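Local coordinates for protein arabinofuranosidase (Bifidobacterium longum, PDB 2Y2W) that hydrolyses terminal alpha-L-arabinofuranosyl bonds in arabinan and arabinoxylan, as a family 51 glycoside hydrolase of plant cell wall degradation, at residues F92-L97 against R154-A159; L99-L103 against A415-A419. All coordinates share one frame; numbering follows the deposited sequence.

Contact 1 of 2, residues F92-L97 against R154-A159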
ATOM      1  N   PHE D  92       5.601 -34.850  14.963  1.00 30.06           N
ATOM      2  CA  PHE D  92       4.203 -34.977  14.555  1.00 30.02           C
ATOM      3  C   PHE D  92       3.560 -36.184  15.222  1.00 30.01           C
ATOM      4  O   PHE D  92       4.156 -37.263  15.275  1.00 29.97           O
ATOM      5  CB  PHE D  92       4.062 -35.093  13.031  1.00 30.03           C
ATOM      6  CG  PHE D  92       4.784 -34.021  12.257  1.00 29.83           C
ATOM      7  CD1 PHE D  92       4.646 -32.676  12.592  1.00 29.48           C
ATOM      8  CD2 PHE D  92       5.586 -34.360  11.170  1.00 29.93           C
ATOM      9  CE1 PHE D  92       5.311 -31.692  11.873  1.00 29.48           C
ATOM     10  CE2 PHE D  92       6.254 -33.377  10.441  1.00 30.12           C
ATOM     11  CZ  PHE D  92       6.116 -32.042  10.795  1.00 29.53           C
ATOM     12  N   ARG D  93       2.342 -35.996  15.725  1.00 29.96           N
ATOM     13  CA  ARG D  93       1.593 -37.073  16.365  1.00 29.93           C
ATOM     14  C   ARG D  93       1.141 -38.096  15.333  1.00 29.95           C
ATOM     15  O   ARG D  93       0.444 -37.753  14.377  1.00 30.05           O
ATOM     16  CB  ARG D  93       0.381 -36.518  17.115  1.00 29.88           C
ATOM     17  CG  ARG D  93       0.696 -35.989  18.500  1.00 29.84           C
ATOM     18  CD  ARG D  93      -0.537 -35.390  19.173  1.00 29.72           C
ATOM     19  NE  ARG D  93      -1.503 -36.407  19.585  1.00 29.75           N
ATOM     20  CZ  ARG D  93      -2.434 -36.230  20.521  1.00 29.93           C
ATOM     21  NH1 ARG D  93      -2.534 -35.074  21.169  1.00 29.71           N
ATOM     22  NH2 ARG D  93      -3.265 -37.219  20.818  1.00 30.26           N
ATOM     23  N   GLN D  94       1.541 -39.350  15.530  1.00 29.97           N
ATOM     24  CA  GLN D  94       1.184 -40.421  14.600  1.00 29.93           C
ATOM     25  C   GLN D  94      -0.277 -40.830  14.731  1.00 29.78           C
ATOM     26  O   GLN D  94      -0.915 -41.163  13.733  1.00 29.86           O
ATOM     27  CB  GLN D  94       2.105 -41.638  14.763  1.00 29.97           C
ATOM     28  CG  GLN D  94       2.046 -42.645  13.603  1.00 30.00           C
ATOM     29  CD  GLN D  94       2.377 -42.029  12.246  1.00 30.10           C
ATOM     30  OE1 GLN D  94       3.467 -41.497  12.033  1.00 29.82           O
ATOM     31  NE2 GLN D  94       1.429 -42.108  11.319  1.00 30.24           N
ATOM     32  N   ASP D  95      -0.806 -40.799  15.952  1.00 29.74           N
ATOM     33  CA  ASP D  95      -2.208 -41.154  16.182  1.00 29.87           C
ATOM     34  C   ASP D  95      -3.156 -40.210  15.441  1.00 29.80           C
ATOM     35  O   ASP D  95      -4.205 -40.632  14.946  1.00 29.97           O
ATOM     36  CB  ASP D  95      -2.542 -41.233  17.682  1.00 29.89           C
ATOM     37  CG  ASP D  95      -2.258 -39.934  18.439  1.00 30.48           C
ATOM     38  OD1 ASP D  95      -1.728 -38.969  17.843  1.00 30.88           O
ATOM     39  OD2 ASP D  95      -2.570 -39.887  19.649  1.00 30.67           O
ATOM     40  N   VAL D  96      -2.765 -38.939  15.359  1.00 29.59           N
ATOM     41  CA  VAL D  96      -3.517 -37.931  14.621  1.00 29.35           C
ATOM     42  C   VAL D  96      -3.385 -38.183  13.120  1.00 29.25           C
ATOM     43  O   VAL D  96      -4.387 -38.172  12.397  1.00 29.26           O
ATOM     44  CB  VAL D  96      -3.070 -36.493  15.008  1.00 29.43           C
ATOM     45  CG1 VAL D  96      -3.617 -35.457  14.034  1.00 29.15           C
ATOM     46  CG2 VAL D  96      -3.515 -36.175  16.426  1.00 29.20           C
ATOM     47  N   LEU D  97      -2.156 -38.429  12.667  1.00 29.04           N
ATOM     48  CA  LEU D  97      -1.885 -38.787  11.271  1.00 28.91           C
ATOM     49  C   LEU D  97      -2.668 -40.021  10.813  1.00 28.93           C
ATOM     50  O   LEU D  97      -3.195 -40.042   9.696  1.00 28.93           O
ATOM     51  CB  LEU D  97      -0.388 -39.013  11.046  1.00 28.89           C
ATOM     52  CG  LEU D  97       0.500 -37.822  10.683  1.00 28.82           C
ATOM     53  CD1 LEU D  97       1.967 -38.177  10.878  1.00 28.18           C
ATOM     54  CD2 LEU D  97       0.241 -37.362   9.253  1.00 28.68           C
ATOM     55  N   ARG D 154       6.726 -31.195   5.474  1.00 25.32           N
ATOM     56  CA  ARG D 154       7.113 -32.509   5.969  1.00 25.61           C
ATOM     57  C   ARG D 154       5.903 -33.286   6.480  1.00 25.43           C
ATOM     58  O   ARG D 154       5.791 -34.491   6.245  1.00 25.23           O
ATOM     59  CB  ARG D 154       8.187 -32.387   7.054  1.00 25.78           C
ATOM     60  CG  ARG D 154       9.583 -32.119   6.501  1.00 26.86           C
ATOM     61  CD  ARG D 154      10.634 -32.129   7.601  1.00 28.47           C
ATOM     62  NE  ARG D 154      10.726 -30.845   8.296  1.00 29.70           N
ATOM     63  CZ  ARG D 154      11.629 -29.905   8.023  1.00 30.33           C
ATOM     64  NH1 ARG D 154      12.530 -30.093   7.067  1.00 30.44           N
ATOM     65  NH2 ARG D 154      11.631 -28.772   8.713  1.00 30.76           N
ATOM     66  N   TRP D 155       4.994 -32.585   7.159  1.00 25.32           N
ATOM     67  CA  TRP D 155       3.755 -33.194   7.637  1.00 25.22           C
ATOM     68  C   TRP D 155       2.899 -33.679   6.468  1.00 25.38           C
ATOM     69  O   TRP D 155       2.366 -34.792   6.499  1.00 25.40           O
ATOM     70  CB  TRP D 155       2.959 -32.219   8.512  1.00 25.09           C
ATOM     71  CG  TRP D 155       1.765 -32.856   9.165  1.00 24.14           C
ATOM     72  CD1 TRP D 155       1.728 -33.460  10.387  1.00 23.30           C
ATOM     73  CD2 TRP D 155       0.444 -32.966   8.621  1.00 23.29           C
ATOM     74  NE1 TRP D 155       0.466 -33.935  10.642  1.00 23.12           N
ATOM     75  CE2 TRP D 155      -0.343 -33.647   9.575  1.00 23.23           C
ATOM     76  CE3 TRP D 155      -0.153 -32.550   7.422  1.00 22.64           C
ATOM     77  CZ2 TRP D 155      -1.701 -33.924   9.369  1.00 23.02           C
ATOM     78  CZ3 TRP D 155      -1.500 -32.828   7.217  1.00 22.94           C
ATOM     79  CH2 TRP D 155      -2.260 -33.510   8.188  1.00 22.91           C
ATOM     80  N   SER D 156       2.784 -32.841   5.442  1.00 25.51           N
ATOM     81  CA  SER D 156       2.001 -33.163   4.253  1.00 25.69           C
ATOM     82  C   SER D 156       2.608 -34.297   3.431  1.00 25.92           C
ATOM     83  O   SER D 156       1.882 -35.041   2.771  1.00 26.09           O
ATOM     84  CB  SER D 156       1.822 -31.919   3.388  1.00 25.75           C
ATOM     85  OG  SER D 156       1.203 -30.880   4.129  1.00 25.37           O
ATOM     86  N   GLN D 157       3.934 -34.419   3.467  1.00 26.24           N
ATOM     87  CA  GLN D 157       4.623 -35.560   2.864  1.00 26.65           C
ATOM     88  C   GLN D 157       4.261 -36.854   3.597  1.00 26.73           C
ATOM     89  O   GLN D 157       3.983 -37.872   2.963  1.00 26.73           O
ATOM     90  CB  GLN D 157       6.143 -35.359   2.872  1.00 26.72           C
ATOM     91  CG  GLN D 157       6.663 -34.283   1.917  1.00 27.49           C
ATOM     92  CD  GLN D 157       6.501 -34.641   0.446  1.00 28.48           C
ATOM     93  OE1 GLN D 157       6.084 -33.808  -0.363  1.00 29.00           O
ATOM     94  NE2 GLN D 157       6.833 -35.879   0.093  1.00 28.66           N
ATOM     95  N   LYS D 158       4.261 -36.793   4.929  1.00 26.88           N
ATOM     96  CA  LYS D 158       3.882 -37.920   5.784  1.00 27.13           C
ATOM     97  C   LYS D 158       2.413 -38.311   5.624  1.00 27.23           C
ATOM     98  O   LYS D 158       2.077 -39.496   5.636  1.00 27.38           O
ATOM     99  CB  LYS D 158       4.168 -37.595   7.254  1.00 27.21           C
ATOM    100  CG  LYS D 158       5.423 -38.244   7.840  1.00 27.56           C
ATOM    101  CD  LYS D 158       5.193 -39.733   8.124  1.00 28.07           C
ATOM    102  CE  LYS D 158       6.103 -40.253   9.228  1.00 28.30           C
ATOM    103  NZ  LYS D 158       5.608 -39.897  10.591  1.00 27.94           N
ATOM    104  N   ALA D 159       1.548 -37.311   5.474  1.00 27.21           N
ATOM    105  CA  ALA D 159       0.109 -37.537   5.335  1.00 27.13           C
ATOM    106  C   ALA D 159      -0.278 -38.024   3.937  1.00 27.07           C
ATOM    107  O   ALA D 159      -1.257 -38.757   3.778  1.00 26.94           O
ATOM    108  CB  ALA D 159      -0.665 -36.267   5.690  1.00 27.05           C
TER
HETATM  109  O   HOH W   1       0.426 -35.280  13.343  1.00 17.74           O
HETATM  110  O   HOH W   2       1.911 -41.728   8.285  1.00 27.64           O
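Phe92 and Trp155 meet in a T-shaped (edge-to-face) stack: the edge of the indole five-membered ring points at the face of the phenyl ring, the planes standing at 90° with centroids 5.0 Å apart. The closest atoms are Trp155 CD1 and Phe92 CG, at 3.6 Å. Trp155 CB adds a CH-pi contact over the same phenyl ring, 14° off its normal. Because Trp155 CG lies anti to the backbone N (chi1 -173°), the indole reaches across to Leu97, whose CD2 makes an off-centre CH-pi contact with the indole five-membered ring, 3.7 Å from Trp155 NE1, and also touches Ala159 CB. Were Phe92 replaced by an alanine, the CD1 edge of the indole would probably lose its aromatic partner and a gap would open beside helix 149-159. Water 1 accepts from Trp155 NE1 and donates to Arg93 O, bridging the segments. Nearer the solvent, Lys158 NZ donates to Gln94 OE1 (3.0 Å) in the carbonyl plane, and the same ammonium forms a salt bridge with Asp88. The contact thus joins the start of helix 94-103 to the end of helix 149-159, with Ile79 of helix 75-79 packing on both Val96 and Trp155.

Contact 2 of 2, residues L99-L103 against A415-A419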
ATOM      1  N   LEU D  99      -5.545 -41.063  11.953  1.00 28.74           N
ATOM      2  CA  LEU D  99      -6.945 -40.660  11.798  1.00 28.65           C
ATOM      3  C   LEU D  99      -7.186 -39.742  10.598  1.00 28.53           C
ATOM      4  O   LEU D  99      -8.305 -39.676  10.088  1.00 28.60           O
ATOM      5  CB  LEU D  99      -7.480 -40.013  13.081  1.00 28.71           C
ATOM      6  CG  LEU D  99      -7.669 -40.912  14.310  1.00 28.83           C
ATOM      7  CD1 LEU D  99      -8.174 -40.105  15.488  1.00 28.84           C
ATOM      8  CD2 LEU D  99      -8.616 -42.068  14.023  1.00 28.96           C
ATOM      9  N   VAL D 100      -6.146 -39.039  10.154  1.00 28.40           N
ATOM     10  CA  VAL D 100      -6.237 -38.207   8.949  1.00 28.33           C
ATOM     11  C   VAL D 100      -6.340 -39.103   7.720  1.00 28.40           C
ATOM     12  O   VAL D 100      -7.150 -38.850   6.823  1.00 28.44           O
ATOM     13  CB  VAL D 100      -5.041 -37.219   8.821  1.00 28.35           C
ATOM     14  CG1 VAL D 100      -5.024 -36.539   7.451  1.00 27.97           C
ATOM     15  CG2 VAL D 100      -5.091 -36.173   9.928  1.00 28.09           C
ATOM     16  N   LYS D 101      -5.515 -40.150   7.698  1.00 28.47           N
ATOM     17  CA  LYS D 101      -5.567 -41.182   6.665  1.00 28.57           C
ATOM     18  C   LYS D 101      -6.946 -41.842   6.647  1.00 28.42           C
ATOM     19  O   LYS D 101      -7.565 -41.964   5.591  1.00 28.43           O
ATOM     20  CB  LYS D 101      -4.464 -42.229   6.899  1.00 28.74           C
ATOM     21  CG  LYS D 101      -4.428 -43.389   5.894  1.00 29.56           C
ATOM     22  CD  LYS D 101      -3.798 -42.983   4.565  1.00 30.91           C
ATOM     23  CE  LYS D 101      -3.705 -44.164   3.605  1.00 31.91           C
ATOM     24  NZ  LYS D 101      -5.019 -44.501   2.969  1.00 32.69           N
ATOM     25  N   GLU D 102      -7.419 -42.243   7.827  1.00 28.28           N
ATOM     26  CA  GLU D 102      -8.730 -42.871   7.982  1.00 28.25           C
ATOM     27  C   GLU D 102      -9.869 -41.940   7.565  1.00 28.12           C
ATOM     28  O   GLU D 102     -10.914 -42.401   7.105  1.00 28.13           O
ATOM     29  CB  GLU D 102      -8.933 -43.332   9.428  1.00 28.28           C
ATOM     30  CG  GLU D 102     -10.085 -44.319   9.612  1.00 28.71           C
ATOM     31  CD  GLU D 102     -10.301 -44.721  11.061  1.00 29.14           C
ATOM     32  OE1 GLU D 102      -9.313 -45.081  11.745  1.00 28.83           O
ATOM     33  OE2 GLU D 102     -11.466 -44.682  11.510  1.00 29.01           O
ATOM     34  N   LEU D 103      -9.656 -40.636   7.724  1.00 27.89           N
ATOM     35  CA  LEU D 103     -10.654 -39.639   7.353  1.00 27.74           C
ATOM     36  C   LEU D 103     -10.731 -39.424   5.842  1.00 27.68           C
ATOM     37  O   LEU D 103     -11.777 -39.040   5.322  1.00 27.76           O
ATOM     38  CB  LEU D 103     -10.386 -38.315   8.077  1.00 27.80           C
ATOM     39  CG  LEU D 103     -11.434 -37.198   8.049  1.00 27.57           C
ATOM     40  CD1 LEU D 103     -12.782 -37.662   8.592  1.00 27.55           C
ATOM     41  CD2 LEU D 103     -10.928 -36.000   8.829  1.00 27.43           C
ATOM     42  N   ALA D 415     -13.490 -29.754  14.875  1.00 28.01           N
ATOM     43  CA  ALA D 415     -12.818 -30.842  14.168  1.00 28.30           C
ATOM     44  C   ALA D 415     -13.449 -32.223  14.342  1.00 28.49           C
ATOM     45  O   ALA D 415     -14.025 -32.512  15.388  1.00 28.34           O
ATOM     46  CB  ALA D 415     -11.369 -30.887  14.588  1.00 28.32           C
ATOM     47  N   PRO D 416     -13.331 -33.083  13.309  1.00 28.81           N
ATOM     48  CA  PRO D 416     -13.735 -34.485  13.419  1.00 29.14           C
ATOM     49  C   PRO D 416     -12.753 -35.282  14.278  1.00 29.57           C
ATOM     50  O   PRO D 416     -13.123 -36.294  14.870  1.00 29.51           O
ATOM     51  CB  PRO D 416     -13.698 -34.974  11.969  1.00 29.12           C
ATOM     52  CG  PRO D 416     -12.743 -34.071  11.283  1.00 28.90           C
ATOM     53  CD  PRO D 416     -12.872 -32.747  11.946  1.00 28.77           C
ATOM     54  N   ILE D 417     -11.512 -34.811  14.338  1.00 30.16           N
ATOM     55  CA  ILE D 417     -10.480 -35.432  15.145  1.00 30.70           C
ATOM     56  C   ILE D 417     -10.176 -34.539  16.340  1.00 31.27           C
ATOM     57  O   ILE D 417      -9.791 -33.377  16.179  1.00 31.29           O
ATOM     58  CB  ILE D 417      -9.182 -35.661  14.335  1.00 30.67           C
ATOM     59  CG1 ILE D 417      -9.476 -36.420  13.035  1.00 30.45           C
ATOM     60  CG2 ILE D 417      -8.147 -36.397  15.186  1.00 30.76           C
ATOM     61  CD1 ILE D 417      -8.346 -36.369  12.015  1.00 30.15           C
ATOM     62  N   MET D 418     -10.368 -35.086  17.536  1.00 31.95           N
ATOM     63  CA  MET D 418      -9.971 -34.417  18.768  1.00 32.61           C
ATOM     64  C   MET D 418      -8.745 -35.112  19.333  1.00 32.84           C
ATOM     65  O   MET D 418      -8.680 -36.340  19.345  1.00 32.96           O
ATOM     66  CB  MET D 418     -11.106 -34.446  19.789  1.00 32.81           C
ATOM     67  CG  MET D 418     -12.203 -33.408  19.565  1.00 33.56           C
ATOM     68  SD  MET D 418     -11.670 -31.707  19.865  1.00 35.28           S
ATOM     69  CE  MET D 418     -11.338 -31.714  21.628  1.00 34.20           C
ATOM     70  N   ALA D 419      -7.779 -34.325  19.796  1.00 33.23           N
ATOM     71  CA  ALA D 419      -6.538 -34.864  20.349  1.00 33.58           C
ATOM     72  C   ALA D 419      -6.233 -34.264  21.721  1.00 33.86           C
ATOM     73  O   ALA D 419      -6.070 -33.049  21.855  1.00 33.96           O
ATOM     74  CB  ALA D 419      -5.387 -34.628  19.384  1.00 33.49           C
TER
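This is a buried, wholly apolar helix-to-strand contact between the first helix of the outer layer of the (beta/alpha)8 barrel, the fold of clan GH-A to which family 51 enzymes belong, and a hairpin in the connection after the eighth strand. Helix 99-103 follows the first barrel strand, 65-67, and leads into the second, 107-110; strand 417-419 comes after the eighth, 402-408, and pairs antiparallel with strand 425-427. The short axes run nearly antiparallel, at 173°, and approach to 10.6 Å, a separation filled mainly by side chains, though Ile417 CD1 also reaches the helix backbone. Ile417 carries most of the strand's share. Its two branches divide the work: CG2 meets Leu99 CD1 at 3.7 Å, while CD1 extends toward the helix, lying 3.8 Å from Leu99 O and 3.9 Å from Val100 CG2. That reach follows from CG1 being anti to the carbonyl carbon (chi1 -53°) and from an extended chi2 of 165°. Phe431 of helix 431-440 touches both Leu103 and Ile417, and Leu99 also packs on Ala425 and Arg427 of the hairpin partner. The residue just before the strand lies near the substrate-recognition region: the side chain of Pro416 is about 7 Å from that of Gln409, which by similarity binds arabinofuranose. One turn along from Leu99, Leu103 crosses the proline ring at about a right angle, its CD2 resting 3.6 Å from Pro416 CG.

How the contacts relate
From the N terminus, the chain leaves barrel strand 65-67, passes helix 75-79 and enters helix 94-103, which serves both contacts. Contact 1 closes a loop of 56 residues, returning through strand 107-110 to helix 149-159, the helix preceding strand 162-167. Contact 2 closes a far longer one, of 311 residues, since its partner strand follows strand 402-408, the last of the barrel. The segments alternate along the chain, so the two closures cross. Contact 1 therefore ties successive helices of the barrel's outer layer, whereas contact 2 joins the first part of the barrel to its end. Their centres are 11 Å apart, and Val96 CG2 touches Ala419 CB at 3.8 Å.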